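Side-chain contacts in protein (tenascin) (Gallus gallus, PDB 1QR4), which probably serves in adhesion within the extracellular matrix, this two-domain fibronectin type III segment carrying a putative heparin-binding site: residues L25-P30 against M51-D56; A111-T116 against Y125-V130. All coordinates share one frame; numbering follows the deposited sequence.

Contact 1 (L25-P30 against M51-D56)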
ATOM      1  N   LEU A  25     -11.004  -8.665  -1.894  1.00 31.98           N
ATOM      2  CA  LEU A  25     -12.305  -8.896  -1.286  1.00 23.67           C
ATOM      3  C   LEU A  25     -12.748 -10.354  -1.301  1.00 33.19           C
ATOM      4  O   LEU A  25     -12.544 -11.082  -2.286  1.00 32.24           O
ATOM      5  CB  LEU A  25     -13.359  -8.051  -1.995  1.00 28.36           C
ATOM      6  CG  LEU A  25     -13.092  -6.551  -2.085  1.00 22.26           C
ATOM      7  CD1 LEU A  25     -14.079  -5.920  -3.043  1.00 22.96           C
ATOM      8  CD2 LEU A  25     -13.179  -5.923  -0.716  1.00 25.88           C
ATOM      9  N   ARG A  26     -13.409 -10.754  -0.214  1.00 27.51           N
ATOM     10  CA  ARG A  26     -13.922 -12.108  -0.077  1.00 24.65           C
ATOM     11  C   ARG A  26     -15.233 -12.086   0.709  1.00 29.45           C
ATOM     12  O   ARG A  26     -15.386 -11.313   1.649  1.00 25.57           O
ATOM     13  CB  ARG A  26     -12.887 -12.994   0.598  1.00 31.23           C
ATOM     14  CG  ARG A  26     -13.182 -14.452   0.487  1.00 41.07           C
ATOM     15  CD  ARG A  26     -11.956 -15.263   0.820  1.00 43.85           C
ATOM     16  NE  ARG A  26     -12.300 -16.669   0.961  1.00 38.19           N
ATOM     17  CZ  ARG A  26     -12.318 -17.315   2.118  1.00 51.80           C
ATOM     18  NH1 ARG A  26     -11.999 -16.677   3.245  1.00 50.62           N
ATOM     19  NH2 ARG A  26     -12.685 -18.591   2.151  1.00 35.93           N
ATOM     20  N   TRP A  27     -16.174 -12.936   0.301  1.00 30.31           N
ATOM     21  CA  TRP A  27     -17.488 -13.004   0.932  1.00 26.42           C
ATOM     22  C   TRP A  27     -18.192 -14.325   0.692  1.00 29.97           C
ATOM     23  O   TRP A  27     -17.730 -15.164  -0.084  1.00 27.12           O
ATOM     24  CB  TRP A  27     -18.383 -11.919   0.361  1.00 29.79           C
ATOM     25  CG  TRP A  27     -18.650 -12.134  -1.076  1.00 17.43           C
ATOM     26  CD1 TRP A  27     -19.657 -12.866  -1.619  1.00 36.52           C
ATOM     27  CD2 TRP A  27     -17.877 -11.641  -2.169  1.00 28.56           C
ATOM     28  NE1 TRP A  27     -19.563 -12.867  -2.987  1.00 27.99           N
ATOM     29  CE2 TRP A  27     -18.475 -12.124  -3.353  1.00 14.85           C
ATOM     30  CE3 TRP A  27     -16.729 -10.842  -2.264  1.00 35.42           C
ATOM     31  CZ2 TRP A  27     -17.969 -11.842  -4.618  1.00 21.44           C
ATOM     32  CZ3 TRP A  27     -16.219 -10.560  -3.527  1.00 25.81           C
ATOM     33  CH2 TRP A  27     -16.841 -11.061  -4.688  1.00 36.51           C
ATOM     34  N   ARG A  28     -19.349 -14.467   1.332  1.00 22.57           N
ATOM     35  CA  ARG A  28     -20.153 -15.659   1.174  1.00 24.19           C
ATOM     36  C   ARG A  28     -21.237 -15.421   0.154  1.00 34.69           C
ATOM     37  O   ARG A  28     -21.809 -14.335   0.085  1.00 42.94           O
ATOM     38  CB  ARG A  28     -20.783 -16.094   2.481  1.00 26.28           C
ATOM     39  CG  ARG A  28     -20.011 -17.168   3.176  1.00 23.95           C
ATOM     40  CD  ARG A  28     -20.937 -18.002   4.006  1.00 59.57           C
ATOM     41  NE  ARG A  28     -20.211 -18.953   4.840  1.00 82.01           N
ATOM     42  CZ  ARG A  28     -19.270 -18.619   5.726  1.00 82.35           C
ATOM     43  NH1 ARG A  28     -18.918 -17.342   5.905  1.00 45.82           N
ATOM     44  NH2 ARG A  28     -18.693 -19.572   6.454  1.00 70.92           N
ATOM     45  N   ARG A  29     -21.503 -16.443  -0.644  1.00 40.76           N
ATOM     46  CA  ARG A  29     -22.516 -16.373  -1.679  1.00 37.09           C
ATOM     47  C   ARG A  29     -23.901 -16.459  -1.044  1.00 38.46           C
ATOM     48  O   ARG A  29     -24.058 -17.060   0.019  1.00 41.50           O
ATOM     49  CB  ARG A  29     -22.320 -17.547  -2.628  1.00 20.78           C
ATOM     50  CG  ARG A  29     -23.360 -17.716  -3.719  1.00 12.64           C
ATOM     51  CD  ARG A  29     -23.127 -19.060  -4.411  1.00 39.29           C
ATOM     52  NE  ARG A  29     -24.075 -19.311  -5.487  1.00 31.81           N
ATOM     53  CZ  ARG A  29     -23.735 -19.550  -6.749  1.00 35.09           C
ATOM     54  NH1 ARG A  29     -22.455 -19.579  -7.111  1.00 45.56           N
ATOM     55  NH2 ARG A  29     -24.684 -19.729  -7.660  1.00 32.75           N
ATOM     56  N   PRO A  30     -24.894 -15.771  -1.640  1.00 31.88           N
ATOM     57  CA  PRO A  30     -26.292 -15.737  -1.200  1.00 27.42           C
ATOM     58  C   PRO A  30     -26.958 -17.106  -1.391  1.00 28.58           C
ATOM     59  O   PRO A  30     -26.609 -17.860  -2.296  1.00 31.44           O
ATOM     60  CB  PRO A  30     -26.912 -14.720  -2.148  1.00 27.50           C
ATOM     61  CG  PRO A  30     -25.782 -13.791  -2.428  1.00 26.51           C
ATOM     62  CD  PRO A  30     -24.656 -14.742  -2.667  1.00 37.59           C
ATOM     63  N   MET A  51     -19.076  -1.898 -10.418  1.00 43.18           N
ATOM     64  CA  MET A  51     -18.581  -3.055 -11.134  1.00 50.63           C
ATOM     65  C   MET A  51     -19.565  -4.181 -10.881  1.00 48.71           C
ATOM     66  O   MET A  51     -20.222  -4.224  -9.846  1.00 47.38           O
ATOM     67  CB  MET A  51     -17.184  -3.465 -10.642  1.00 41.29           C
ATOM     68  CG  MET A  51     -16.046  -2.642 -11.231  1.00 66.42           C
ATOM     69  SD  MET A  51     -14.416  -3.361 -10.959  1.00 71.16           S
ATOM     70  CE  MET A  51     -14.354  -4.553 -12.268  1.00 43.98           C
ATOM     71  N   GLU A  52     -19.732  -5.031 -11.879  1.00 56.40           N
ATOM     72  CA  GLU A  52     -20.608  -6.179 -11.760  1.00 56.20           C
ATOM     73  C   GLU A  52     -19.706  -7.403 -11.665  1.00 52.37           C
ATOM     74  O   GLU A  52     -18.747  -7.543 -12.413  1.00 60.67           O
ATOM     75  CB  GLU A  52     -21.552  -6.274 -12.957  1.00 68.37           C
ATOM     76  CG  GLU A  52     -22.476  -5.072 -13.104  1.00 87.48           C
ATOM     77  CD  GLU A  52     -23.650  -5.343 -14.030  1.00 99.94           C
ATOM     78  OE1 GLU A  52     -23.426  -5.630 -15.230  1.00100.00           O
ATOM     79  OE2 GLU A  52     -24.804  -5.271 -13.553  1.00 99.86           O
ATOM     80  N   ILE A  53     -20.005  -8.273 -10.715  1.00 52.74           N
ATOM     81  CA  ILE A  53     -19.211  -9.462 -10.490  1.00 35.11           C
ATOM     82  C   ILE A  53     -20.045 -10.711 -10.778  1.00 43.30           C
ATOM     83  O   ILE A  53     -21.213 -10.789 -10.400  1.00 43.87           O
ATOM     84  CB  ILE A  53     -18.655  -9.420  -9.050  1.00 38.88           C
ATOM     85  CG1 ILE A  53     -17.879  -8.101  -8.867  1.00 28.27           C
ATOM     86  CG2 ILE A  53     -17.763 -10.633  -8.762  1.00 43.37           C
ATOM     87  CD1 ILE A  53     -17.406  -7.822  -7.473  1.00 28.04           C
ATOM     88  N   PRO A  54     -19.463 -11.682 -11.508  1.00 51.45           N
ATOM     89  CA  PRO A  54     -20.082 -12.952 -11.901  1.00 37.75           C
ATOM     90  C   PRO A  54     -20.627 -13.714 -10.708  1.00 33.76           C
ATOM     91  O   PRO A  54     -19.995 -13.742  -9.660  1.00 31.83           O
ATOM     92  CB  PRO A  54     -18.910 -13.723 -12.497  1.00 44.27           C
ATOM     93  CG  PRO A  54     -18.017 -12.665 -13.005  1.00 51.52           C
ATOM     94  CD  PRO A  54     -18.046 -11.655 -11.911  1.00 46.28           C
ATOM     95  N   VAL A  55     -21.758 -14.386 -10.892  1.00 31.92           N
ATOM     96  CA  VAL A  55     -22.366 -15.161  -9.818  1.00 25.90           C
ATOM     97  C   VAL A  55     -21.452 -16.232  -9.234  1.00 32.82           C
ATOM     98  O   VAL A  55     -21.638 -16.665  -8.098  1.00 43.35           O
ATOM     99  CB  VAL A  55     -23.649 -15.847 -10.285  1.00 25.54           C
ATOM    100  CG1 VAL A  55     -24.769 -14.864 -10.289  1.00 35.52           C
ATOM    101  CG2 VAL A  55     -23.464 -16.401 -11.670  1.00 43.68           C
ATOM    102  N   ASP A  56     -20.450 -16.640  -9.997  1.00 27.35           N
ATOM    103  CA  ASP A  56     -19.529 -17.680  -9.560  1.00 10.89           C
ATOM    104  C   ASP A  56     -18.331 -17.221  -8.728  1.00 22.01           C
ATOM    105  O   ASP A  56     -17.457 -18.026  -8.400  1.00 38.68           O
ATOM    106  CB  ASP A  56     -19.053 -18.478 -10.777  1.00 58.18           C
ATOM    107  CG  ASP A  56     -18.621 -17.578 -11.940  1.00 91.47           C
ATOM    108  OD1 ASP A  56     -19.520 -17.170 -12.719  1.00 99.06           O
ATOM    109  OD2 ASP A  56     -17.401 -17.275 -12.073  1.00 81.38           O
TER
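Arg29 and Val55 mark the closest approach of the two backbones, with their CA atoms 8.2 Å apart, where the chain continues from strands 22-28 and 48-53. These strands belong to the two facing sheets of the first fibronectin type III domain, a beta sandwich. Strand 22-28 is the middle strand of the three-stranded sheet, and strand 48-53 lies at one margin of the four-stranded sheet, so the contact spans the interior near one end of the sandwich. It buries 163 Å², shared fairly evenly among Arg29, Ile53, Trp27 and Val55.

The inner part is apolar. Trp27 projects its indole into the core with CG set between the backbone N and the carbonyl carbon (chi1 65°). The far corner of the six-membered ring reaches Ile53, with Trp27 CH2 4.2 Å from Ile53 CG2. The methyl group sits at the edge of the indole, close to the ring plane, and does not cover a face. Ile53 meets the ring with its CG2 branch. Tyr37 packs edge-to-face with Trp27, and Phe60 touches both Trp27 and Ile53, filling in the surrounding core. The side chain of Ile53 is also about 7 Å from that of Arg38, one of the residues of the putative heparin-binding site.

Toward the surface, Arg29 takes over. Its chain leaves the backbone anti to N (chi1 175°) and runs extended as far as NE, carrying the guanidinium across to the backbone of Val55. The carboxylate of Asp56 does not engage it, since Arg29 NH1 and Asp56 OD1 are 6.8 Å apart. Arg29 NH1 instead lies 3.2 Å from Val55 O, oblique to the guanidinium plane and poorly angled for a hydrogen bond.

Contact 2 (A111-T116 against Y125-V130)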
ATOM      1  N   ALA A 111      27.673   8.907   2.320  1.00 54.35           N
ATOM      2  CA  ALA A 111      26.904   8.964   1.082  1.00 47.58           C
ATOM      3  C   ALA A 111      25.564   9.648   1.261  1.00 47.60           C
ATOM      4  O   ALA A 111      24.909   9.512   2.294  1.00 55.94           O
ATOM      5  CB  ALA A 111      26.698   7.568   0.520  1.00 54.62           C
ATOM      6  N   THR A 112      25.165  10.385   0.234  1.00 43.68           N
ATOM      7  CA  THR A 112      23.900  11.089   0.244  1.00 52.27           C
ATOM      8  C   THR A 112      22.856  10.257  -0.495  1.00 55.47           C
ATOM      9  O   THR A 112      22.882  10.169  -1.728  1.00 57.63           O
ATOM     10  CB  THR A 112      24.019  12.491  -0.435  1.00 63.54           C
ATOM     11  OG1 THR A 112      24.842  13.350   0.365  1.00 76.36           O
ATOM     12  CG2 THR A 112      22.642  13.150  -0.614  1.00 62.24           C
ATOM     13  N   VAL A 113      21.977   9.604   0.266  1.00 50.33           N
ATOM     14  CA  VAL A 113      20.898   8.818  -0.320  1.00 34.70           C
ATOM     15  C   VAL A 113      19.704   9.749  -0.485  1.00 33.07           C
ATOM     16  O   VAL A 113      19.412  10.563   0.389  1.00 38.17           O
ATOM     17  CB  VAL A 113      20.546   7.588   0.545  1.00 36.28           C
ATOM     18  CG1 VAL A 113      20.369   7.979   1.988  1.00 28.76           C
ATOM     19  CG2 VAL A 113      19.305   6.913   0.006  1.00 38.38           C
ATOM     20  N   SER A 114      19.069   9.680  -1.646  1.00 30.69           N
ATOM     21  CA  SER A 114      17.924  10.523  -1.952  1.00 34.61           C
ATOM     22  C   SER A 114      16.793   9.658  -2.524  1.00 37.29           C
ATOM     23  O   SER A 114      17.036   8.537  -2.980  1.00 39.85           O
ATOM     24  CB  SER A 114      18.349  11.591  -2.954  1.00 28.44           C
ATOM     25  OG  SER A 114      17.242  12.330  -3.423  1.00 56.23           O
ATOM     26  N   TRP A 115      15.555  10.152  -2.464  1.00 42.06           N
ATOM     27  CA  TRP A 115      14.403   9.390  -2.978  1.00 42.64           C
ATOM     28  C   TRP A 115      13.305  10.275  -3.505  1.00 27.85           C
ATOM     29  O   TRP A 115      13.178  11.411  -3.093  1.00 34.85           O
ATOM     30  CB  TRP A 115      13.799   8.501  -1.886  1.00 33.45           C
ATOM     31  CG  TRP A 115      13.420   9.276  -0.675  1.00 37.25           C
ATOM     32  CD1 TRP A 115      12.236   9.907  -0.445  1.00 30.01           C
ATOM     33  CD2 TRP A 115      14.265   9.574   0.446  1.00 35.36           C
ATOM     34  NE1 TRP A 115      12.292  10.592   0.744  1.00 38.28           N
ATOM     35  CE2 TRP A 115      13.524  10.406   1.315  1.00 29.53           C
ATOM     36  CE3 TRP A 115      15.579   9.222   0.799  1.00 22.68           C
ATOM     37  CZ2 TRP A 115      14.051  10.895   2.520  1.00 37.99           C
ATOM     38  CZ3 TRP A 115      16.105   9.710   2.001  1.00 35.04           C
ATOM     39  CH2 TRP A 115      15.338  10.537   2.844  1.00 34.18           C
ATOM     40  N   THR A 116      12.504   9.751  -4.420  1.00 43.01           N
ATOM     41  CA  THR A 116      11.414  10.545  -4.954  1.00 51.88           C
ATOM     42  C   THR A 116      10.123  10.185  -4.215  1.00 55.34           C
ATOM     43  O   THR A 116       9.715   9.023  -4.145  1.00 51.68           O
ATOM     44  CB  THR A 116      11.273  10.432  -6.500  1.00 54.18           C
ATOM     45  OG1 THR A 116      10.588   9.226  -6.851  1.00 68.02           O
ATOM     46  CG2 THR A 116      12.661  10.455  -7.160  1.00 60.99           C
ATOM     47  N   TYR A 125      10.034   9.029   6.970  1.00 44.39           N
ATOM     48  CA  TYR A 125      10.616   7.945   6.173  1.00 27.35           C
ATOM     49  C   TYR A 125      11.608   7.170   7.031  1.00 30.37           C
ATOM     50  O   TYR A 125      12.377   7.772   7.773  1.00 41.53           O
ATOM     51  CB  TYR A 125      11.389   8.493   4.976  1.00 11.91           C
ATOM     52  CG  TYR A 125      10.572   9.260   3.974  1.00 20.08           C
ATOM     53  CD1 TYR A 125       9.852   8.598   2.984  1.00 30.28           C
ATOM     54  CD2 TYR A 125      10.543  10.654   3.989  1.00 33.29           C
ATOM     55  CE1 TYR A 125       9.124   9.304   2.034  1.00 21.16           C
ATOM     56  CE2 TYR A 125       9.813  11.369   3.044  1.00 28.49           C
ATOM     57  CZ  TYR A 125       9.111  10.685   2.071  1.00 34.74           C
ATOM     58  OH  TYR A 125       8.400  11.383   1.129  1.00 55.83           O
ATOM     59  N   ARG A 126      11.583   5.844   6.961  1.00 39.01           N
ATOM     60  CA  ARG A 126      12.547   5.046   7.714  1.00 44.20           C
ATOM     61  C   ARG A 126      13.596   4.461   6.757  1.00 44.92           C
ATOM     62  O   ARG A 126      13.316   3.552   5.956  1.00 46.68           O
ATOM     63  CB  ARG A 126      11.864   3.957   8.545  1.00 45.96           C
ATOM     64  CG  ARG A 126      11.861   4.274  10.038  1.00 69.24           C
ATOM     65  CD  ARG A 126      11.567   3.044  10.900  1.00 88.68           C
ATOM     66  NE  ARG A 126      10.135   2.779  11.040  1.00 99.97           N
ATOM     67  CZ  ARG A 126       9.312   3.490  11.809  1.00100.00           C
ATOM     68  NH1 ARG A 126       9.772   4.518  12.514  1.00 97.29           N
ATOM     69  NH2 ARG A 126       8.027   3.163  11.881  1.00 99.92           N
ATOM     70  N   VAL A 127      14.785   5.060   6.800  1.00 38.07           N
ATOM     71  CA  VAL A 127      15.919   4.667   5.970  1.00 32.81           C
ATOM     72  C   VAL A 127      16.823   3.709   6.719  1.00 26.26           C
ATOM     73  O   VAL A 127      17.544   4.116   7.629  1.00 33.00           O
ATOM     74  CB  VAL A 127      16.775   5.894   5.571  1.00 23.24           C
ATOM     75  CG1 VAL A 127      17.884   5.472   4.637  1.00 22.39           C
ATOM     76  CG2 VAL A 127      15.913   6.959   4.921  1.00 33.73           C
ATOM     77  N   SER A 128      16.779   2.437   6.351  1.00 27.16           N
ATOM     78  CA  SER A 128      17.650   1.459   6.990  1.00 29.63           C
ATOM     79  C   SER A 128      18.830   1.100   6.063  1.00 31.75           C
ATOM     80  O   SER A 128      18.743   1.254   4.844  1.00 31.90           O
ATOM     81  CB  SER A 128      16.864   0.203   7.373  1.00 25.54           C
ATOM     82  OG  SER A 128      16.482  -0.543   6.230  1.00 55.86           O
ATOM     83  N   TYR A 129      19.951   0.689   6.642  1.00 27.66           N
ATOM     84  CA  TYR A 129      21.101   0.306   5.834  1.00 31.41           C
ATOM     85  C   TYR A 129      21.968  -0.710   6.559  1.00 35.18           C
ATOM     86  O   TYR A 129      22.216  -0.591   7.761  1.00 43.84           O
ATOM     87  CB  TYR A 129      21.928   1.532   5.391  1.00 30.21           C
ATOM     88  CG  TYR A 129      22.620   2.277   6.505  1.00 37.30           C
ATOM     89  CD1 TYR A 129      23.787   1.771   7.089  1.00 35.05           C
ATOM     90  CD2 TYR A 129      22.083   3.461   7.015  1.00 29.07           C
ATOM     91  CE1 TYR A 129      24.393   2.419   8.154  1.00 47.94           C
ATOM     92  CE2 TYR A 129      22.685   4.120   8.085  1.00 36.51           C
ATOM     93  CZ  TYR A 129      23.835   3.590   8.649  1.00 41.39           C
ATOM     94  OH  TYR A 129      24.422   4.209   9.723  1.00 54.50           O
ATOM     95  N   VAL A 130      22.406  -1.725   5.820  1.00 35.76           N
ATOM     96  CA  VAL A 130      23.246  -2.772   6.390  1.00 29.84           C
ATOM     97  C   VAL A 130      24.115  -3.394   5.288  1.00 43.93           C
ATOM     98  O   VAL A 130      23.724  -3.407   4.111  1.00 47.91           O
ATOM     99  CB  VAL A 130      22.364  -3.864   7.068  1.00 22.75           C
ATOM    100  CG1 VAL A 130      21.719  -4.776   6.018  1.00 30.35           C
ATOM    101  CG2 VAL A 130      23.161  -4.658   8.105  1.00 31.21           C
TER
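Trp115 turns the edge of its indole toward the face of Tyr125 in the core of the second fibronectin type III beta sandwich. The two residues come from strands 111-115 and 124-131, which lie in opposing sheets; the short segment axes approach to 10.4 Å, with their directions 136° apart. Trp115 has the most surface buried here, followed by Tyr125 and Val127.

The aromatic pair is edge-to-face but tilted, its planes meeting at 55° and the five-membered ring of Trp115 centred 4.3 Å from the Tyr125 ring. The pyrrole nitrogen leads: Trp115 NE1 stands 3.3 Å above the plane of the phenol ring and over its centre. Tyr125 offers that face with CG anti to its carbonyl carbon (chi1 -63°).

The six-membered ring of Trp115 extends along the opposite strand to Val127. There a single branch does the touching, as the valine places CG2 beside its backbone N, while CG1 is turned toward Val113 further along. Val142 and Ile164, from the same sheet as Val127, add to the packing round the indole, and Pro117 touches Tyr125. Across the Trp115-Val127 pair, the methyl carbon Val127 CG2 approaches Trp115 CZ3 at 4.0 Å.

In the fold
From the N terminus, the chain runs through strand 22-28, crosses to the opposite sheet for strand 36-42, and turns back along its neighbour, strand 48-53, where contact 1 closes a loop of 20 intervening residues. Contact 2 closes a shorter loop of eight residues between strand 111-115 and strand 124-131, the equivalent of the first crossing one domain later. The two contacts follow in series and neither nest nor cross. Each ties the middle strand of a three-stranded sheet to the facing four-stranded sheet, but contact 1 reaches its marginal strand and contact 2 an inner one. Their centres are 43 Å apart, on opposite sides of the chain's centre.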